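Local structure of scyllo-inosose 3-dehydrogenase (Thermotoga maritima, 3IP1) at residues A110-R114 with A169-S174; V62-I67 with G159-E163; C126-W132 with H344-F350. The protein catalyses the NAD(+)-dependent oxidation of scyllo-inosose to 3-dehydro-scyllo-inosose, a zinc-dependent step that probably belongs to myo-inositol degradation. Residues are numbered along the deposited sequence.

Contact 1 (A110-R114 with A169-S174); sequences AINRR and AKYAWS
A buried arginine can bind two backbone carbonyls with its edge and an aromatic ring with its face, as Arg113 does. Segments 110-114 and 169-174 run in the same direction, with CA atoms 5.1 Å apart at Ala110 and Ala169 and 6.4 Å apart at Arg114 and Ser174. The first is extended through Ile111 and Asn112, then bends into helical angles at Arg113 and Arg114. The second makes one 3-10 turn over 169-171, where Ala172 N bonds to Ala169 O (3.0 Å), before becoming strand 172-174.

With chi1 to chi3 in m, t and m, Arg113 places NH1 2.8 Å from both Lys170 O and Ala172 O, while its NH2 reaches Lys170 O at 3.0 Å, so the guanidinium edge spans the junction of 3-10 turn and strand. Water 1 accepts from Arg113 N (3.1 Å) and bridges the segments, 2.9 Å from Ile111 O and 3.1 Å from Ala172 O. Asn112 OD1 takes Arg114 N at 2.9 Å, an Asx turn.

The guanidinium face lies flat on Trp173 (chi1 m), planes at 22°, with Arg113 CZ 3.8 Å from the six-membered ring centroid in a cation-pi contact.

Apolar packing joins Ala110 CB to Ala169 CB, 3.7 Å.

The contact belongs to the GroES-like catalytic domain, beside the Cys4 metal site, where Lys170 NZ bonds to the carbonyl of the ligand Cys133. Glu123 gathers Asn112, Arg114 and Ser174. Strand 172-174 pairs with 124-127, Ala110 and Ala172 rest on strand 57-66, Trp173 leans on helix 349-358, and His135 of the second subunit packs on Ile111 and Lys170.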
# COMPACT_ATOMS: atom_id res chain seq x y z
N ALA A 110 9.72 -26.79 -21.28
CA ALA A 110 10.24 -26.52 -19.94
C ALA A 110 11.05 -25.22 -19.93
O ALA A 110 12.26 -25.23 -20.18
CB ALA A 110 11.07 -27.70 -19.42
N ILE A 111 10.39 -24.11 -19.63
CA ILE A 111 10.98 -22.79 -19.88
C ILE A 111 11.71 -22.19 -18.68
O ILE A 111 11.18 -22.14 -17.58
CB ILE A 111 9.91 -21.79 -20.39
CG1 ILE A 111 9.14 -22.37 -21.61
CG2 ILE A 111 10.54 -20.45 -20.72
CD1 ILE A 111 10.02 -22.73 -22.83
N ASN A 112 12.94 -21.76 -18.91
CA ASN A 112 13.72 -21.03 -17.91
C ASN A 112 13.33 -19.55 -17.94
O ASN A 112 13.49 -18.89 -18.97
CB ASN A 112 15.22 -21.19 -18.18
CG ASN A 112 16.08 -20.51 -17.15
OD1 ASN A 112 15.58 -19.80 -16.29
ND2 ASN A 112 17.40 -20.71 -17.22
N ARG A 113 12.82 -19.05 -16.82
CA ARG A 113 12.44 -17.64 -16.71
C ARG A 113 13.59 -16.67 -16.98
O ARG A 113 13.35 -15.59 -17.52
CB ARG A 113 11.83 -17.32 -15.35
CG ARG A 113 10.37 -17.68 -15.25
CD ARG A 113 9.90 -17.50 -13.83
NE ARG A 113 10.34 -18.63 -13.00
CZ ARG A 113 9.53 -19.56 -12.50
NH1 ARG A 113 10.04 -20.56 -11.78
NH2 ARG A 113 8.22 -19.50 -12.74
N ARG A 114 14.82 -17.05 -16.62
CA ARG A 114 16.01 -16.23 -16.94
C ARG A 114 16.07 -15.81 -18.41
O ARG A 114 16.44 -14.68 -18.72
CB ARG A 114 17.32 -16.94 -16.55
CG ARG A 114 18.57 -16.05 -16.79
CD ARG A 114 19.90 -16.72 -16.45
NE ARG A 114 20.11 -17.97 -17.18
CZ ARG A 114 20.66 -18.09 -18.39
NH1 ARG A 114 21.06 -17.03 -19.07
NH2 ARG A 114 20.81 -19.29 -18.92
N ALA A 169 9.17 -27.08 -14.62
CA ALA A 169 10.04 -25.94 -14.89
C ALA A 169 9.59 -24.68 -14.18
O ALA A 169 10.41 -23.86 -13.79
CB ALA A 169 10.14 -25.68 -16.41
N LYS A 170 8.28 -24.56 -13.99
CA LYS A 170 7.69 -23.38 -13.40
C LYS A 170 8.04 -23.21 -11.91
O LYS A 170 7.81 -22.13 -11.35
CB LYS A 170 6.17 -23.34 -13.62
CG LYS A 170 5.36 -24.14 -12.61
CD LYS A 170 3.93 -24.37 -13.10
CE LYS A 170 3.08 -24.96 -11.99
NZ LYS A 170 1.69 -25.17 -12.45
N TYR A 171 8.60 -24.25 -11.28
CA TYR A 171 9.12 -24.10 -9.90
C TYR A 171 10.61 -23.80 -9.81
O TYR A 171 11.10 -23.46 -8.73
CB TYR A 171 8.79 -25.32 -9.02
CG TYR A 171 7.35 -25.73 -9.09
CD1 TYR A 171 6.34 -24.84 -8.70
CD2 TYR A 171 6.99 -27.00 -9.54
CE1 TYR A 171 5.00 -25.21 -8.78
CE2 TYR A 171 5.64 -27.38 -9.62
CZ TYR A 171 4.66 -26.47 -9.22
OH TYR A 171 3.32 -26.80 -9.28
N ALA A 172 11.34 -23.95 -10.91
CA ALA A 172 12.80 -23.78 -10.88
C ALA A 172 13.24 -22.34 -11.18
O ALA A 172 12.60 -21.65 -11.97
CB ALA A 172 13.47 -24.76 -11.86
N TRP A 173 14.32 -21.90 -10.52
CA TRP A 173 14.88 -20.56 -10.67
C TRP A 173 16.38 -20.65 -10.92
O TRP A 173 17.10 -21.40 -10.26
CB TRP A 173 14.63 -19.73 -9.40
CG TRP A 173 13.18 -19.39 -9.19
CD1 TRP A 173 12.28 -20.06 -8.41
CD2 TRP A 173 12.47 -18.30 -9.78
NE1 TRP A 173 11.05 -19.45 -8.48
CE2 TRP A 173 11.14 -18.37 -9.31
CE3 TRP A 173 12.82 -17.27 -10.67
CZ2 TRP A 173 10.16 -17.44 -9.69
CZ3 TRP A 173 11.84 -16.34 -11.05
CH2 TRP A 173 10.53 -16.44 -10.55
N SER A 174 16.87 -19.86 -11.86
CA SER A 174 18.28 -19.95 -12.24
C SER A 174 19.21 -19.45 -11.14
O SER A 174 18.93 -18.43 -10.52
CB SER A 174 18.54 -19.13 -13.50
OG SER A 174 19.91 -19.19 -13.81
O HOH W 1 11.59 -21.15 -14.84

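Contact 2 (V62-I67 with G159-E163); sequences VKACGI and GAFAE
The aromatic ring of Phe161 and the sulfur of Cys65 form the apolar centre here, illustrating how an irregular loop can pack one ring against the end of a strand. Cys65 (chi1 t) sets SG over the ring face, 3.9 Å from the Phe161 centroid and 26° off the normal, a Cys sulfur-aromatic contact whose closest atoms, SG and CE1, are 3.6 Å apart. Phe161 has its CA-to-CB bond directed away from the strand, yet chi1 m and chi2 -48° swing the ring back beside it, so that CZ also meets Ile67 CG1 at 3.6 Å. Ala160 CB lies 4.0 Å from Cys65 SG and 4.1 Å from Val62 CG2, filling the space between those two inward-facing side chains.

The segments are antiparallel, with CA atoms 5.5 Å apart at Val62 and Glu163 and 6.3 Å at Cys65 and Phe161. Segment 62-67 includes the last part of strand 57-66 in the GroES-like catalytic fold, and Lys63 and Ala64 form a classic beta bulge opposite Ser100. Segment 159-163 has no regular structure: Phe161 (phi/psi -77/70) is the centre of an inverse gamma turn, closed by a weak Ala162 N to Ala160 O bond of 2.8 Å. Helix 376-382 packs on Ile67 and Phe161, and Gly66 pairs with the metal ligand Glu98.

Carbonyls line the margin. Val62 CG1 is 3.4 Å from Ala160 O, and Val62 CB is 3.4 Å from Ala162 O. At the polar edge, where the loop passes into strand 164-168, Val62 N donates to Glu163 O at 3.0 Å, while Glu163 OE2 turns to Arg4 N.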
# COMPACT_ATOMS: atom_id res chain seq x y z
N VAL A 62 20.96 -33.44 -8.40
CA VAL A 62 21.07 -32.70 -7.13
C VAL A 62 22.53 -32.48 -6.74
O VAL A 62 23.36 -33.40 -6.79
CB VAL A 62 20.30 -33.40 -5.95
CG1 VAL A 62 20.35 -32.56 -4.67
CG2 VAL A 62 18.85 -33.72 -6.33
N LYS A 63 22.86 -31.26 -6.35
CA LYS A 63 24.17 -30.99 -5.79
C LYS A 63 24.14 -30.85 -4.28
O LYS A 63 25.04 -31.32 -3.60
CB LYS A 63 24.75 -29.74 -6.42
CG LYS A 63 25.26 -29.94 -7.83
CD LYS A 63 26.72 -30.36 -7.83
CE LYS A 63 26.87 -31.83 -8.20
NZ LYS A 63 28.32 -32.24 -8.36
N ALA A 64 23.11 -30.19 -3.75
CA ALA A 64 23.04 -29.99 -2.31
C ALA A 64 21.59 -29.98 -1.85
O ALA A 64 20.71 -29.57 -2.60
CB ALA A 64 23.75 -28.69 -1.89
N CYS A 65 21.35 -30.43 -0.62
CA CYS A 65 20.01 -30.43 -0.03
C CYS A 65 20.08 -30.27 1.49
O CYS A 65 20.70 -31.09 2.19
CB CYS A 65 19.24 -31.70 -0.39
SG CYS A 65 17.47 -31.54 -0.02
N GLY A 66 19.45 -29.22 2.00
CA GLY A 66 19.43 -28.96 3.44
C GLY A 66 18.40 -29.80 4.15
O GLY A 66 17.30 -30.03 3.63
N ILE A 67 18.76 -30.28 5.34
CA ILE A 67 17.79 -30.90 6.23
C ILE A 67 17.03 -29.78 6.94
O ILE A 67 17.62 -28.97 7.64
CB ILE A 67 18.48 -31.83 7.29
CG1 ILE A 67 19.31 -32.91 6.59
CG2 ILE A 67 17.45 -32.41 8.27
CD1 ILE A 67 20.10 -33.88 7.52
N GLY A 159 11.23 -35.83 -3.33
CA GLY A 159 12.08 -34.67 -3.14
C GLY A 159 13.54 -34.89 -3.48
O GLY A 159 13.88 -35.76 -4.30
N ALA A 160 14.42 -34.11 -2.85
CA ALA A 160 15.78 -33.92 -3.36
C ALA A 160 16.92 -34.56 -2.58
O ALA A 160 18.08 -34.33 -2.94
CB ALA A 160 16.04 -32.44 -3.61
N PHE A 161 16.64 -35.35 -1.54
CA PHE A 161 17.67 -36.20 -0.91
C PHE A 161 17.87 -37.41 -1.82
O PHE A 161 17.49 -38.54 -1.50
CB PHE A 161 17.30 -36.63 0.51
CG PHE A 161 17.41 -35.53 1.54
CD1 PHE A 161 18.53 -34.71 1.61
CD2 PHE A 161 16.40 -35.34 2.47
CE1 PHE A 161 18.63 -33.71 2.59
CE2 PHE A 161 16.48 -34.32 3.45
CZ PHE A 161 17.61 -33.51 3.49
N ALA A 162 18.47 -37.15 -2.98
CA ALA A 162 18.46 -38.09 -4.07
C ALA A 162 19.58 -37.67 -4.98
O ALA A 162 20.17 -36.60 -4.78
CB ALA A 162 17.11 -38.02 -4.82
N GLU A 163 19.86 -38.51 -5.97
CA GLU A 163 20.85 -38.17 -6.98
C GLU A 163 20.20 -37.30 -8.06
O GLU A 163 20.86 -36.43 -8.63
CB GLU A 163 21.44 -39.43 -7.60
CG GLU A 163 22.13 -40.35 -6.59
CD GLU A 163 22.61 -41.63 -7.23
OE1 GLU A 163 23.66 -41.59 -7.92
OE2 GLU A 163 21.96 -42.68 -7.04

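Contact 3 (C126-W132 with H344-F350); sequences CAEEMLW and HSGHGTF
One unprotonated histidine nitrogen can hold two successive amides, and His344 (chi1 p) does so here: its NE2 accepts from Glu129 N at 2.9 Å and from Met130 N at 3.3 Å. Selenomethionine Met130 lays CG over the His344 ring, 3.9 Å from the centroid, a CH-pi contact. The backbones come closest at Met130 CA and Ser345 CA, 6.6 Å apart.

The carboxylate of Glu128 (m, t) is fully engaged. Its OE1 accepts from Ser345 OG at 2.8 Å and from Trp132 NE1 at 2.9 Å; its OE2 takes Trp173 NE1 and water 2 (2.9 Å), which in turn accepts from Gly346 N at 2.8 Å. A type I' turn then runs from Gly346 to Thr349, with Thr349 N bonded to Gly346 O (3.1 Å), and Gly348 occupies the N-cap.

Phe350 supplies the apolar side: Glu128 CG lies 3.9 Å from its centroid, over the face, and Cys126 SG is 3.7 Å from CE2.

This join ties the catalytic domain to the chain leaving the Rossmann sheet, beside the metal ligands His97 and Glu195. Strand 124-127 pairs with 172-174, strand 130-131 with 151-152, and Phe350 lies in the first turn of helix 349-358, packed against helix 194-207.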
# COMPACT_ATOMS: atom_id res chain seq x y z
N CYS A 126 17.76 -23.75 -8.37
CA CYS A 126 17.12 -24.20 -7.14
C CYS A 126 15.62 -24.26 -7.45
O CYS A 126 15.19 -23.77 -8.49
CB CYS A 126 17.41 -23.23 -6.00
SG CYS A 126 16.73 -21.59 -6.26
N ALA A 127 14.83 -24.83 -6.55
CA ALA A 127 13.40 -24.89 -6.82
C ALA A 127 12.53 -24.67 -5.59
O ALA A 127 12.98 -24.83 -4.45
CB ALA A 127 13.03 -26.19 -7.53
N GLU A 128 11.30 -24.25 -5.84
CA GLU A 128 10.34 -24.03 -4.78
C GLU A 128 9.83 -25.38 -4.26
O GLU A 128 9.80 -26.37 -4.99
CB GLU A 128 9.18 -23.15 -5.29
CG GLU A 128 9.64 -21.87 -5.97
CD GLU A 128 8.51 -21.05 -6.57
OE1 GLU A 128 7.34 -21.22 -6.19
OE2 GLU A 128 8.80 -20.22 -7.44
N GLU A 129 9.42 -25.39 -3.00
CA GLU A 129 8.84 -26.57 -2.36
C GLU A 129 7.29 -26.59 -2.44
O GLU A 129 6.68 -27.67 -2.43
CB GLU A 129 9.38 -26.65 -0.91
CG GLU A 129 8.77 -27.70 -0.01
CD GLU A 129 7.43 -27.28 0.62
OE1 GLU A 129 7.08 -26.09 0.60
OE2 GLU A 129 6.73 -28.16 1.13
N MSE A 130 6.67 -25.41 -2.51
CA MSE A 130 5.21 -25.30 -2.61
C MSE A 130 4.84 -25.49 -4.07
O MSE A 130 5.08 -24.62 -4.89
CB MSE A 130 4.70 -23.93 -2.15
CG MSE A 130 5.12 -23.48 -0.73
SE MSE A 130 4.22 -24.48 0.71
CE MSE A 130 2.56 -23.43 0.74
N LEU A 131 4.25 -26.64 -4.40
CA LEU A 131 3.92 -26.92 -5.78
C LEU A 131 2.48 -26.45 -6.08
O LEU A 131 1.53 -27.24 -6.07
CB LEU A 131 4.17 -28.41 -6.12
CG LEU A 131 5.47 -29.00 -5.51
CD1 LEU A 131 5.54 -30.51 -5.71
CD2 LEU A 131 6.78 -28.29 -6.00
N TRP A 132 2.35 -25.14 -6.28
CA TRP A 132 1.07 -24.48 -6.59
C TRP A 132 0.54 -24.86 -7.99
O TRP A 132 1.32 -25.14 -8.90
CB TRP A 132 1.22 -22.95 -6.49
CG TRP A 132 2.52 -22.43 -7.05
CD1 TRP A 132 3.68 -22.24 -6.37
CD2 TRP A 132 2.79 -22.05 -8.41
NE1 TRP A 132 4.66 -21.76 -7.22
CE2 TRP A 132 4.14 -21.63 -8.47
CE3 TRP A 132 2.02 -22.01 -9.59
CZ2 TRP A 132 4.74 -21.20 -9.66
CZ3 TRP A 132 2.62 -21.55 -10.77
CH2 TRP A 132 3.96 -21.16 -10.78
N HIS A 344 6.88 -19.54 0.51
CA HIS A 344 8.04 -18.87 -0.06
C HIS A 344 7.82 -18.61 -1.56
O HIS A 344 8.70 -18.08 -2.23
CB HIS A 344 9.25 -19.78 0.13
CG HIS A 344 9.02 -21.17 -0.36
ND1 HIS A 344 8.87 -22.25 0.49
CD2 HIS A 344 8.87 -21.66 -1.62
CE1 HIS A 344 8.64 -23.34 -0.23
NE2 HIS A 344 8.65 -23.01 -1.51
N SER A 345 6.66 -19.00 -2.07
CA SER A 345 6.34 -18.87 -3.51
C SER A 345 5.77 -17.51 -3.85
O SER A 345 5.39 -16.76 -2.95
CB SER A 345 5.36 -19.99 -3.94
OG SER A 345 5.95 -21.27 -3.72
N GLY A 346 5.73 -17.18 -5.14
CA GLY A 346 5.11 -15.97 -5.65
C GLY A 346 5.88 -14.70 -5.38
O GLY A 346 6.95 -14.74 -4.74
N HIS A 347 5.35 -13.58 -5.89
CA HIS A 347 5.83 -12.21 -5.55
C HIS A 347 7.25 -11.90 -6.00
O HIS A 347 7.75 -10.83 -5.74
CB HIS A 347 5.67 -11.94 -4.03
CG HIS A 347 4.31 -12.28 -3.52
ND1 HIS A 347 3.20 -11.50 -3.75
CD2 HIS A 347 3.86 -13.37 -2.84
CE1 HIS A 347 2.13 -12.07 -3.22
NE2 HIS A 347 2.51 -13.20 -2.66
N GLY A 348 7.90 -12.86 -6.66
CA GLY A 348 9.27 -12.71 -7.10
C GLY A 348 10.23 -12.77 -5.92
O GLY A 348 11.28 -12.15 -5.94
N THR A 349 9.84 -13.51 -4.90
CA THR A 349 10.69 -13.65 -3.72
C THR A 349 11.95 -14.44 -4.03
O THR A 349 13.05 -13.95 -3.74
CB THR A 349 9.90 -14.25 -2.55
OG1 THR A 349 8.94 -13.28 -2.10
CG2 THR A 349 10.83 -14.67 -1.40
N PHE A 350 11.80 -15.63 -4.61
CA PHE A 350 12.95 -16.46 -4.99
C PHE A 350 14.00 -15.68 -5.78
O PHE A 350 15.14 -15.68 -5.38
CB PHE A 350 12.55 -17.74 -5.76
CG PHE A 350 12.60 -19.01 -4.93
CD1 PHE A 350 11.89 -19.11 -3.73
CD2 PHE A 350 13.34 -20.11 -5.37
CE1 PHE A 350 11.91 -20.29 -2.97
CE2 PHE A 350 13.38 -21.30 -4.61
CZ PHE A 350 12.67 -21.39 -3.41
O HOH W 2 6.67 -18.23 -7.58

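Along the chain the segments come as 62-67, 110-114, 126-132, 159-163, 169-174 and 344-350, and each pair of contacts interleaves. All three reach the same mixed sheet of the catalytic domain, through strands 57-66, 124-127 and 172-174. Contacts 1 and 3, with centres about 11 Å apart, form one continuous packed region that also touches the second subunit; Trp173 NE1 lies 2.6 Å from Glu128 OE2. Contact 2 is separate, its centre about 18 Å from that of contact 1 and 17 Å from that of contact 3. Contacts 1 and 2 stay within the GroES-like range, whereas contact 3, by ligands of the first zinc site, joins it to the Rossmann-type coenzyme domain, just after edge strand 337-340.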